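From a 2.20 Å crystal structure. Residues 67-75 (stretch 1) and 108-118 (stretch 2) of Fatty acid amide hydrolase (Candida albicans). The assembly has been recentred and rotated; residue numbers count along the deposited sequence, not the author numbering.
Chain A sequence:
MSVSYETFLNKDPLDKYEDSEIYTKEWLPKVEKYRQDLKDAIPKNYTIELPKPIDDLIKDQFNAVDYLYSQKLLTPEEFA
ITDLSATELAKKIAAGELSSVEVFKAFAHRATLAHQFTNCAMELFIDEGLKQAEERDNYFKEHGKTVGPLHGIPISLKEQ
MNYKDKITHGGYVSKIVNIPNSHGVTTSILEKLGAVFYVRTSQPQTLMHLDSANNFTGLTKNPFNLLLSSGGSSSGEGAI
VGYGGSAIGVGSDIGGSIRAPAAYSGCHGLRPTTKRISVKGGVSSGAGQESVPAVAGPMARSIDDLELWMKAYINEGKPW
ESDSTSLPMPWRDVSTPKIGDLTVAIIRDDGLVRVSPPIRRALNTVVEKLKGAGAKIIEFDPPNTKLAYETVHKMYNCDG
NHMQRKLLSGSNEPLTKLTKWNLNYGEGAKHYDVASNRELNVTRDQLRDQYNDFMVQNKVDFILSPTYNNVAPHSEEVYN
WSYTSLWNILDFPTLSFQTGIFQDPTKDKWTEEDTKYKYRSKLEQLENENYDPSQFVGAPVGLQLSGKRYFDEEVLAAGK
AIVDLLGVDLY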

# COMPACT_ATOMS: atom_id res chain seq x y z
N TYR A 67 8.70 37.60 23.41
CA TYR A 67 7.89 38.30 24.42
C TYR A 67 7.50 37.39 25.57
O TYR A 67 7.48 37.82 26.74
CB TYR A 67 6.65 38.87 23.76
CG TYR A 67 5.87 39.84 24.62
CD1 TYR A 67 6.36 41.11 24.89
CD2 TYR A 67 4.63 39.49 25.15
CE1 TYR A 67 5.63 42.00 25.66
CE2 TYR A 67 3.91 40.36 25.91
CZ TYR A 67 4.41 41.61 26.17
OH TYR A 67 3.68 42.47 26.95
N LEU A 68 7.13 36.14 25.27
CA LEU A 68 6.73 35.20 26.32
C LEU A 68 7.81 35.07 27.38
O LEU A 68 7.53 35.09 28.59
CB LEU A 68 6.44 33.84 25.69
CG LEU A 68 6.50 32.63 26.62
CD1 LEU A 68 5.34 32.65 27.61
CD2 LEU A 68 6.54 31.33 25.81
N TYR A 69 9.06 34.93 26.94
CA TYR A 69 10.17 34.74 27.87
C TYR A 69 10.58 36.06 28.52
O TYR A 69 10.81 36.11 29.73
CB TYR A 69 11.33 34.09 27.13
CG TYR A 69 11.11 32.62 26.86
CD1 TYR A 69 11.40 31.68 27.84
CD2 TYR A 69 10.61 32.18 25.65
CE1 TYR A 69 11.21 30.33 27.61
CE2 TYR A 69 10.42 30.83 25.40
CZ TYR A 69 10.72 29.91 26.39
OH TYR A 69 10.53 28.56 26.17
N SER A 70 10.66 37.14 27.73
CA SER A 70 11.16 38.41 28.24
C SER A 70 10.20 39.06 29.23
O SER A 70 10.64 39.74 30.16
CB SER A 70 11.45 39.36 27.08
OG SER A 70 10.24 39.85 26.52
N GLN A 71 8.90 38.88 29.04
CA GLN A 71 7.92 39.39 29.98
C GLN A 71 7.53 38.37 31.04
O GLN A 71 6.67 38.67 31.87
CB GLN A 71 6.66 39.86 29.25
CG GLN A 71 6.83 41.22 28.63
CD GLN A 71 6.60 42.34 29.63
OE1 GLN A 71 5.45 42.75 29.86
NE2 GLN A 71 7.67 42.81 30.24
N LYS A 72 8.13 37.17 30.99
CA LYS A 72 7.88 36.10 31.95
C LYS A 72 6.38 35.89 32.17
O LYS A 72 5.86 36.06 33.27
CB LYS A 72 8.60 36.38 33.28
CG LYS A 72 10.13 36.50 33.15
CD LYS A 72 10.76 37.11 34.40
CE LYS A 72 12.13 36.50 34.68
NZ LYS A 72 12.23 35.90 36.06
N LEU A 73 5.68 35.52 31.09
CA LEU A 73 4.23 35.42 31.18
C LEU A 73 3.77 34.20 31.98
O LEU A 73 2.66 34.20 32.50
CB LEU A 73 3.60 35.39 29.79
CG LEU A 73 3.92 36.56 28.85
CD1 LEU A 73 3.13 36.39 27.54
CD2 LEU A 73 3.62 37.91 29.51
N LEU A 74 4.59 33.16 32.06
CA LEU A 74 4.35 32.03 32.93
C LEU A 74 5.25 32.12 34.16
O LEU A 74 6.28 32.81 34.15
CB LEU A 74 4.61 30.70 32.20
CG LEU A 74 3.97 30.50 30.82
CD1 LEU A 74 4.65 29.36 30.10
CD2 LEU A 74 2.45 30.27 30.90
N THR A 75 4.85 31.43 35.23
CA THR A 75 5.68 31.35 36.42
C THR A 75 6.93 30.52 36.13
O THR A 75 6.99 29.82 35.11
CB THR A 75 4.90 30.72 37.58
OG1 THR A 75 4.66 29.33 37.31
CG2 THR A 75 3.57 31.44 37.80
N ALA A 108 -1.94 24.27 29.40
CA ALA A 108 -3.21 24.94 29.13
C ALA A 108 -3.04 26.46 29.14
O ALA A 108 -3.56 27.17 28.26
CB ALA A 108 -4.26 24.50 30.15
N HIS A 109 -2.34 26.97 30.16
CA HIS A 109 -1.99 28.38 30.21
C HIS A 109 -1.19 28.78 28.97
O HIS A 109 -1.53 29.74 28.27
CB HIS A 109 -1.19 28.66 31.49
CG HIS A 109 -1.01 30.11 31.82
ND1 HIS A 109 -0.50 30.53 33.03
CD2 HIS A 109 -1.25 31.23 31.10
CE1 HIS A 109 -0.45 31.86 33.04
NE2 HIS A 109 -0.91 32.30 31.89
N ARG A 110 -0.12 28.03 28.66
CA ARG A 110 0.72 28.40 27.53
C ARG A 110 -0.04 28.32 26.20
O ARG A 110 0.23 29.11 25.29
CB ARG A 110 1.98 27.53 27.50
CG ARG A 110 3.13 28.11 26.67
CD ARG A 110 4.50 27.50 27.03
NE ARG A 110 5.51 27.81 26.03
CZ ARG A 110 6.82 27.66 26.19
NH1 ARG A 110 7.33 27.21 27.33
NH2 ARG A 110 7.65 27.96 25.20
N ALA A 111 -1.03 27.41 26.10
CA ALA A 111 -1.80 27.29 24.86
C ALA A 111 -2.77 28.45 24.71
O ALA A 111 -3.02 28.90 23.58
CB ALA A 111 -2.55 25.95 24.83
N THR A 112 -3.33 28.95 25.81
CA THR A 112 -4.22 30.11 25.72
C THR A 112 -3.45 31.34 25.26
O THR A 112 -3.94 32.12 24.43
CB THR A 112 -4.90 30.39 27.07
OG1 THR A 112 -5.53 29.19 27.54
CG2 THR A 112 -5.94 31.47 26.94
N LEU A 113 -2.24 31.53 25.79
CA LEU A 113 -1.37 32.59 25.29
C LEU A 113 -1.08 32.40 23.81
O LEU A 113 -1.23 33.34 23.01
CB LEU A 113 -0.08 32.64 26.12
CG LEU A 113 -0.34 33.09 27.57
CD1 LEU A 113 0.86 32.79 28.47
CD2 LEU A 113 -0.75 34.57 27.65
N ALA A 114 -0.73 31.17 23.40
CA ALA A 114 -0.50 30.89 21.98
C ALA A 114 -1.67 31.35 21.11
O ALA A 114 -1.47 32.04 20.10
CB ALA A 114 -0.23 29.40 21.78
N HIS A 115 -2.90 30.98 21.50
CA HIS A 115 -4.07 31.40 20.73
C HIS A 115 -4.23 32.91 20.70
O HIS A 115 -4.59 33.48 19.66
CB HIS A 115 -5.35 30.77 21.30
CG HIS A 115 -6.58 31.15 20.54
ND1 HIS A 115 -6.79 30.77 19.23
CD2 HIS A 115 -7.65 31.91 20.88
CE1 HIS A 115 -7.94 31.24 18.81
NE2 HIS A 115 -8.48 31.95 19.78
N GLN A 116 -4.01 33.58 21.84
CA GLN A 116 -4.21 35.03 21.90
C GLN A 116 -3.28 35.76 20.93
O GLN A 116 -3.65 36.79 20.36
CB GLN A 116 -3.99 35.53 23.33
CG GLN A 116 -4.96 36.60 23.75
CD GLN A 116 -4.48 37.40 24.95
OE1 GLN A 116 -3.72 36.91 25.78
NE2 GLN A 116 -4.91 38.65 25.03
N PHE A 117 -2.09 35.22 20.69
CA PHE A 117 -1.15 35.83 19.77
C PHE A 117 -1.25 35.28 18.35
O PHE A 117 -1.23 36.06 17.39
CB PHE A 117 0.28 35.65 20.29
CG PHE A 117 0.64 36.59 21.42
CD1 PHE A 117 1.13 37.86 21.15
CD2 PHE A 117 0.48 36.20 22.75
CE1 PHE A 117 1.47 38.73 22.20
CE2 PHE A 117 0.81 37.05 23.78
CZ PHE A 117 1.31 38.32 23.51
N THR A 118 -1.37 33.96 18.17
CA THR A 118 -1.29 33.38 16.83
C THR A 118 -2.64 33.01 16.21
O THR A 118 -2.68 32.79 14.99
CB THR A 118 -0.41 32.14 16.84
OG1 THR A 118 -1.03 31.14 17.67
CG2 THR A 118 0.99 32.48 17.36

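Stretch 2 is helical throughout, continuing a helix that begins earlier in the chain, with i to i+4 backbone bonds such as Leu113 N to His109 O (3.1 Å) and Phe117 N to Leu113 O (3.1 Å). Stretch 1 opens as the last part of another helix, Tyr67 to Ser70, and then turns. The turn is a Schellman motif: Leu73 N bonds back to Leu68 O (3.1 Å), Lys72 N makes a weak bond to Tyr69 O (3.1 Å), and Lys72 takes a positive phi of 47°. The turn carries the chain sideways, so that Leu73 and Leu74 lie against the second helix, while Ser70, Gln71 and Lys72 stay out of its reach and exposed. Thr75 then serves as the N-cap of the helix that follows. The CA atoms of Leu68 and Leu113 lie 8.6 Å apart and those of Leu74 and Arg110 7.5 Å apart, spacings that leave room for side chains to pack between the backbones.

The second helix meets this surface with His109, Arg110, Leu113 and Phe117; the i, i+4, i+8 spacing of His109, Leu113 and Phe117 points all three CA-to-CB bonds toward stretch 1. In all, 422 Å² is buried, counting both sides, and Leu74 and Arg110 contribute the most, 82 and 84 Å². Leu74 starts sideways, but its m, t rotamer carries its methyl groups inward. Its CD2 sits over one face of the His109 ring, 3.6 Å from the ring centroid and 13° off the normal, a CH-pi contact, and the same methyl lies 3.8 Å from Leu113 CD1. Its other methyl, CD1, is 3.6 Å from Arg110 CD, so the aliphatic part of the arginine also serves as packing surface. Leu73 points toward the helix and extends the apolar layer: its CB is 4.0 Å from Leu113 CD1, and its CD1 reaches to 4.5 Å from Phe117 CE2. At the Phe117 end, Tyr67 CD2 approaches Phe117 CZ at 3.9 Å, an oblique contact of two aromatic rings. The leucines and Phe117 suit this layer, since they fill the space between the backbones and have no polar side-chain group that needs a partner; the flat His109 ring offers a face to Leu74, and its ND1 is hydrogen-bonded elsewhere in the structure.

The one hydrogen bond between the stretches joins Arg110 NH2, the donor, to Tyr69 OH at 3.1 Å with an angle of 149° at the hydrogen. Arg110 also leaves its backbone sideways, yet its chi angles are all near 180°, and the extended chain delivers the guanidinium to stretch 1. The tyrosine oxygen lies at the edge of that group, near its plane, where the N-H bonds point. Leu68 CD2 instead lies over one guanidinium face, 3.6 Å from Arg110 NH2, and covers a surface that has no N-H to offer. Arginine suits this buried place because its nitrogens are also hydrogen-bonded elsewhere in the structure, so the charged group is not left without partners beside the leucines.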